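Local coordinates for glutathione S-transferase (PDB 3AY8), which probably transfers glutathione to electrophilic compounds, as a homodimeric cytosolic enzyme of the silkworm Bombyx mori, at residues R99-K110 / D133-F144. Residues are numbered along the deposited sequence; the frame is centred on the assembly and turned at random.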
loop_
_atom_site.group_PDB
_atom_site.type_symbol
_atom_site.label_atom_id
_atom_site.label_comp_id
_atom_site.label_asym_id
_atom_site.label_seq_id
_atom_site.Cartn_x
_atom_site.Cartn_y
_atom_site.Cartn_z
ATOM N N ARG A 99 -3.705 -2.003 8.685
ATOM C CA ARG A 99 -4.254 -3.139 7.941
ATOM C C ARG A 99 -4.488 -2.793 6.462
ATOM O O ARG A 99 -4.323 -3.650 5.598
ATOM C CB ARG A 99 -5.563 -3.672 8.568
ATOM C CG ARG A 99 -5.504 -3.967 10.061
ATOM C CD ARG A 99 -4.410 -4.915 10.495
ATOM N NE ARG A 99 -4.781 -5.579 11.750
ATOM C CZ ARG A 99 -3.963 -5.813 12.774
ATOM N NH1 ARG A 99 -2.701 -5.437 12.732
ATOM N NH2 ARG A 99 -4.419 -6.438 13.850
ATOM N N LEU A 100 -4.879 -1.550 6.188
ATOM C CA LEU A 100 -5.048 -1.089 4.803
ATOM C C LEU A 100 -3.729 -1.124 4.056
ATOM O O LEU A 100 -3.678 -1.613 2.932
ATOM C CB LEU A 100 -5.682 0.315 4.737
ATOM C CG LEU A 100 -7.167 0.390 5.140
ATOM C CD1 LEU A 100 -7.626 1.849 5.357
ATOM C CD2 LEU A 100 -8.063 -0.325 4.105
ATOM N N TYR A 101 -2.658 -0.625 4.676
ATOM C CA TYR A 101 -1.340 -0.686 4.042
ATOM C C TYR A 101 -0.850 -2.115 3.905
ATOM O O TYR A 101 -0.227 -2.449 2.913
ATOM C CB TYR A 101 -0.297 0.207 4.750
ATOM C CG TYR A 101 -0.540 1.674 4.459
ATOM C CD1 TYR A 101 -0.296 2.213 3.190
ATOM C CD2 TYR A 101 -1.056 2.513 5.441
ATOM C CE1 TYR A 101 -0.550 3.565 2.925
ATOM C CE2 TYR A 101 -1.314 3.844 5.180
ATOM C CZ TYR A 101 -1.063 4.364 3.929
ATOM O OH TYR A 101 -1.333 5.698 3.706
ATOM N N PHE A 102 -1.172 -2.965 4.879
ATOM C CA PHE A 102 -0.930 -4.410 4.741
ATOM C C PHE A 102 -1.652 -4.986 3.511
ATOM O O PHE A 102 -1.062 -5.745 2.749
ATOM C CB PHE A 102 -1.315 -5.130 6.040
ATOM C CG PHE A 102 -1.375 -6.628 5.927
ATOM C CD1 PHE A 102 -0.232 -7.405 6.139
ATOM C CD2 PHE A 102 -2.573 -7.266 5.620
ATOM C CE1 PHE A 102 -0.297 -8.793 6.037
ATOM C CE2 PHE A 102 -2.645 -8.672 5.527
ATOM C CZ PHE A 102 -1.515 -9.426 5.741
ATOM N N ASP A 103 -2.921 -4.614 3.306
ATOM C CA ASP A 103 -3.653 -5.033 2.113
ATOM C C ASP A 103 -2.919 -4.585 0.828
ATOM O O ASP A 103 -2.736 -5.371 -0.102
ATOM C CB ASP A 103 -5.086 -4.468 2.110
ATOM C CG ASP A 103 -5.907 -4.977 0.941
ATOM O OD1 ASP A 103 -6.096 -6.209 0.837
ATOM O OD2 ASP A 103 -6.356 -4.158 0.115
ATOM N N SER A 104 -2.497 -3.321 0.803
ATOM C CA SER A 104 -1.942 -2.704 -0.399
ATOM C C SER A 104 -0.507 -3.118 -0.693
ATOM O O SER A 104 -0.137 -3.238 -1.859
ATOM C CB SER A 104 -2.010 -1.173 -0.288
ATOM O OG SER A 104 -1.031 -0.687 0.613
ATOM N N ALA A 105 0.297 -3.315 0.357
ATOM C CA ALA A 105 1.735 -3.588 0.200
ATOM C C ALA A 105 2.118 -5.067 0.245
ATOM O O ALA A 105 3.202 -5.435 -0.223
ATOM C CB ALA A 105 2.545 -2.818 1.260
ATOM N N SER A 106 1.269 -5.904 0.846
ATOM C CA SER A 106 1.610 -7.330 1.019
ATOM C C SER A 106 0.566 -8.251 0.399
ATOM O O SER A 106 0.889 -9.084 -0.442
ATOM C CB SER A 106 1.760 -7.690 2.514
ATOM O OG SER A 106 2.827 -6.975 3.089
ATOM N N LEU A 107 -0.683 -8.089 0.814
ATOM C CA LEU A 107 -1.719 -9.043 0.432
ATOM C C LEU A 107 -2.056 -8.986 -1.052
ATOM O O LEU A 107 -1.849 -9.968 -1.773
ATOM C CB LEU A 107 -2.967 -8.907 1.312
ATOM C CG LEU A 107 -4.147 -9.871 1.068
ATOM C CD1 LEU A 107 -3.749 -11.352 1.135
ATOM C CD2 LEU A 107 -5.250 -9.592 2.049
ATOM N N TYR A 108 -2.589 -7.865 -1.517
ATOM C CA TYR A 108 -3.048 -7.836 -2.897
ATOM C C TYR A 108 -1.881 -7.891 -3.874
ATOM O O TYR A 108 -2.017 -8.421 -4.974
ATOM C CB TYR A 108 -3.989 -6.660 -3.219
ATOM C CG TYR A 108 -4.638 -6.895 -4.581
ATOM C CD1 TYR A 108 -5.593 -7.906 -4.736
ATOM C CD2 TYR A 108 -4.223 -6.195 -5.719
ATOM C CE1 TYR A 108 -6.171 -8.177 -5.966
ATOM C CE2 TYR A 108 -4.798 -6.464 -6.987
ATOM C CZ TYR A 108 -5.773 -7.461 -7.083
ATOM O OH TYR A 108 -6.371 -7.762 -8.289
ATOM N N VAL A 109 -0.744 -7.342 -3.458
ATOM C CA VAL A 109 0.499 -7.402 -4.218
ATOM C C VAL A 109 0.886 -8.855 -4.562
ATOM O O VAL A 109 1.286 -9.149 -5.686
ATOM C CB VAL A 109 1.651 -6.713 -3.415
ATOM C CG1 VAL A 109 3.036 -7.177 -3.889
ATOM C CG2 VAL A 109 1.517 -5.215 -3.523
ATOM N N LYS A 110 0.751 -9.747 -3.588
ATOM C CA LYS A 110 1.150 -11.145 -3.758
ATOM C C LYS A 110 0.098 -11.979 -4.501
ATOM O O LYS A 110 0.436 -12.931 -5.193
ATOM C CB LYS A 110 1.492 -11.755 -2.402
ATOM C CG LYS A 110 2.820 -11.226 -1.843
ATOM C CD LYS A 110 3.087 -11.746 -0.438
ATOM C CE LYS A 110 4.218 -10.927 0.233
ATOM N NZ LYS A 110 4.685 -11.667 1.435
ATOM N N ASP A 133 5.186 -17.172 -0.793
ATOM C CA ASP A 133 5.202 -15.746 -0.463
ATOM C C ASP A 133 3.814 -15.302 0.001
ATOM O O ASP A 133 3.683 -14.681 1.055
ATOM C CB ASP A 133 5.662 -14.932 -1.676
ATOM C CG ASP A 133 6.209 -13.554 -1.296
ATOM O OD1 ASP A 133 6.490 -13.301 -0.097
ATOM O OD2 ASP A 133 6.336 -12.714 -2.212
ATOM N N LEU A 134 2.783 -15.656 -0.768
ATOM C CA LEU A 134 1.420 -15.335 -0.387
ATOM C C LEU A 134 1.028 -16.010 0.937
ATOM O O LEU A 134 0.439 -15.379 1.797
ATOM C CB LEU A 134 0.412 -15.700 -1.493
ATOM C CG LEU A 134 -1.071 -15.461 -1.145
ATOM C CD1 LEU A 134 -1.370 -14.007 -0.715
ATOM C CD2 LEU A 134 -1.995 -15.884 -2.295
ATOM N N ASN A 135 1.358 -17.290 1.083
ATOM C CA ASN A 135 1.042 -18.025 2.310
ATOM C C ASN A 135 1.669 -17.419 3.569
ATOM O O ASN A 135 1.048 -17.412 4.626
ATOM C CB ASN A 135 1.374 -19.520 2.145
ATOM C CG ASN A 135 0.257 -20.295 1.438
ATOM O OD1 ASN A 135 0.491 -21.342 0.816
ATOM N ND2 ASN A 135 -0.959 -19.792 1.537
ATOM N N SER A 136 2.872 -16.852 3.444
ATOM C CA SER A 136 3.488 -16.132 4.553
ATOM C C SER A 136 2.673 -14.884 4.965
ATOM O O SER A 136 2.535 -14.566 6.166
ATOM C CB SER A 136 4.925 -15.741 4.181
ATOM O OG SER A 136 5.419 -14.772 5.089
ATOM N N THR A 137 2.130 -14.188 3.966
ATOM C CA THR A 137 1.262 -13.034 4.217
ATOM C C THR A 137 -0.081 -13.480 4.784
ATOM O O THR A 137 -0.604 -12.855 5.709
ATOM C CB THR A 137 1.119 -12.162 2.952
ATOM O OG1 THR A 137 2.360 -11.477 2.757
ATOM C CG2 THR A 137 -0.008 -11.112 3.112
ATOM N N LEU A 138 -0.613 -14.597 4.275
ATOM C CA LEU A 138 -1.841 -15.152 4.872
ATOM C C LEU A 138 -1.669 -15.521 6.343
ATOM O O LEU A 138 -2.592 -15.367 7.147
ATOM C CB LEU A 138 -2.356 -16.361 4.074
ATOM C CG LEU A 138 -2.785 -16.079 2.622
ATOM C CD1 LEU A 138 -3.434 -17.316 2.006
ATOM C CD2 LEU A 138 -3.719 -14.856 2.545
ATOM N N SER A 139 -0.490 -16.033 6.689
ATOM C CA SER A 139 -0.216 -16.427 8.065
ATOM C C SER A 139 -0.293 -15.238 9.023
ATOM O O SER A 139 -0.817 -15.356 10.122
ATOM C CB SER A 139 1.148 -17.123 8.165
ATOM O OG SER A 139 1.395 -17.484 9.509
ATOM N N PHE A 140 0.228 -14.098 8.577
ATOM C CA PHE A 140 0.155 -12.838 9.307
ATOM C C PHE A 140 -1.295 -12.398 9.485
ATOM O O PHE A 140 -1.696 -12.017 10.580
ATOM C CB PHE A 140 0.925 -11.759 8.557
ATOM C CG PHE A 140 2.225 -11.388 9.184
ATOM C CD1 PHE A 140 2.350 -10.190 9.880
ATOM C CD2 PHE A 140 3.334 -12.223 9.070
ATOM C CE1 PHE A 140 3.563 -9.829 10.466
ATOM C CE2 PHE A 140 4.555 -11.874 9.653
ATOM C CZ PHE A 140 4.672 -10.674 10.344
ATOM N N LEU A 141 -2.074 -12.463 8.404
ATOM C CA LEU A 141 -3.500 -12.137 8.466
ATOM C C LEU A 141 -4.199 -13.065 9.462
ATOM O O LEU A 141 -5.027 -12.630 10.243
ATOM C CB LEU A 141 -4.162 -12.259 7.086
ATOM C CG LEU A 141 -5.685 -12.023 7.031
ATOM C CD1 LEU A 141 -6.116 -10.657 7.685
ATOM C CD2 LEU A 141 -6.221 -12.145 5.592
ATOM N N ASN A 142 -3.865 -14.346 9.404
ATOM C CA ASN A 142 -4.443 -15.323 10.312
ATOM C C ASN A 142 -4.190 -14.953 11.784
ATOM O O ASN A 142 -5.063 -15.146 12.626
ATOM C CB ASN A 142 -3.928 -16.727 10.003
ATOM C CG ASN A 142 -4.598 -17.791 10.871
ATOM O OD1 ASN A 142 -5.803 -18.017 10.786
ATOM N ND2 ASN A 142 -3.814 -18.440 11.705
ATOM N N GLN A 143 -3.011 -14.399 12.064
ATOM C CA GLN A 143 -2.662 -13.884 13.401
ATOM C C GLN A 143 -3.436 -12.624 13.801
ATOM O O GLN A 143 -3.913 -12.539 14.944
ATOM C CB GLN A 143 -1.148 -13.655 13.557
ATOM C CG GLN A 143 -0.330 -14.951 13.624
ATOM C CD GLN A 143 -0.896 -15.956 14.634
ATOM O OE1 GLN A 143 -1.046 -15.655 15.817
ATOM N NE2 GLN A 143 -1.221 -17.145 14.158
ATOM N N PHE A 144 -3.580 -11.660 12.883
ATOM C CA PHE A 144 -4.435 -10.480 13.153
ATOM C C PHE A 144 -5.785 -10.940 13.702
ATOM O O PHE A 144 -6.299 -10.387 14.675
ATOM C CB PHE A 144 -4.709 -9.639 11.887
ATOM C CG PHE A 144 -3.478 -9.096 11.208
ATOM C CD1 PHE A 144 -2.282 -8.906 11.902
ATOM C CD2 PHE A 144 -3.536 -8.729 9.874
ATOM C CE1 PHE A 144 -1.148 -8.399 11.245
ATOM C CE2 PHE A 144 -2.427 -8.215 9.221
ATOM C CZ PHE A 144 -1.232 -8.060 9.899
HETATM O O HOH W 1 -6.344 -7.795 15.330
#
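F102 fills a hole formed by T137, F140, L141 and F144, a knobs-into-holes joint between helices 90-120 and 128-147 in the all-helical C-terminal domain of the GST fold. The two segment axes approach to 9.3 Å at 135°. The helices thus run obliquely antiparallel, closer at K110-L134 (CA atoms 5.4 Å apart) than at R99-F144 (CA atoms 9.0 Å apart). With CG anti to the backbone N (chi1 168°), the F102 ring reaches across until its CZ lies 3.5 Å from T137 CG2. F144 presents CE2 over the centre of that ring; planes at 75° make the pair T-shaped. T137 is in turn a knob, seated among F102, S106, L107 and K110. Beside it, L107 CD1 touches L138 CD2 at 3.8 Å and also L134 CD1, while I163 of helix 158-173 also packs on L107.

At one end, the R99 guanidinium is stacked over the F144 ring, its CZ 3.9 Å from the ring centroid, a cation-pi contact; R99 NE bonds to V151 O. At the other, K110, its chain stretched out past CG, brings NZ to T137 OG1 (2.7 Å), to D133 O and, in a salt bridge, to D133 OD1. Cut back to an alanine here, the side chain would probably leave the D133 carboxylate without this counter-charge and T137 OG1 without this donor. K110 NZ approaches D133 OD1, 2.9 Å away, over the carboxylate's flat side, well out of its plane.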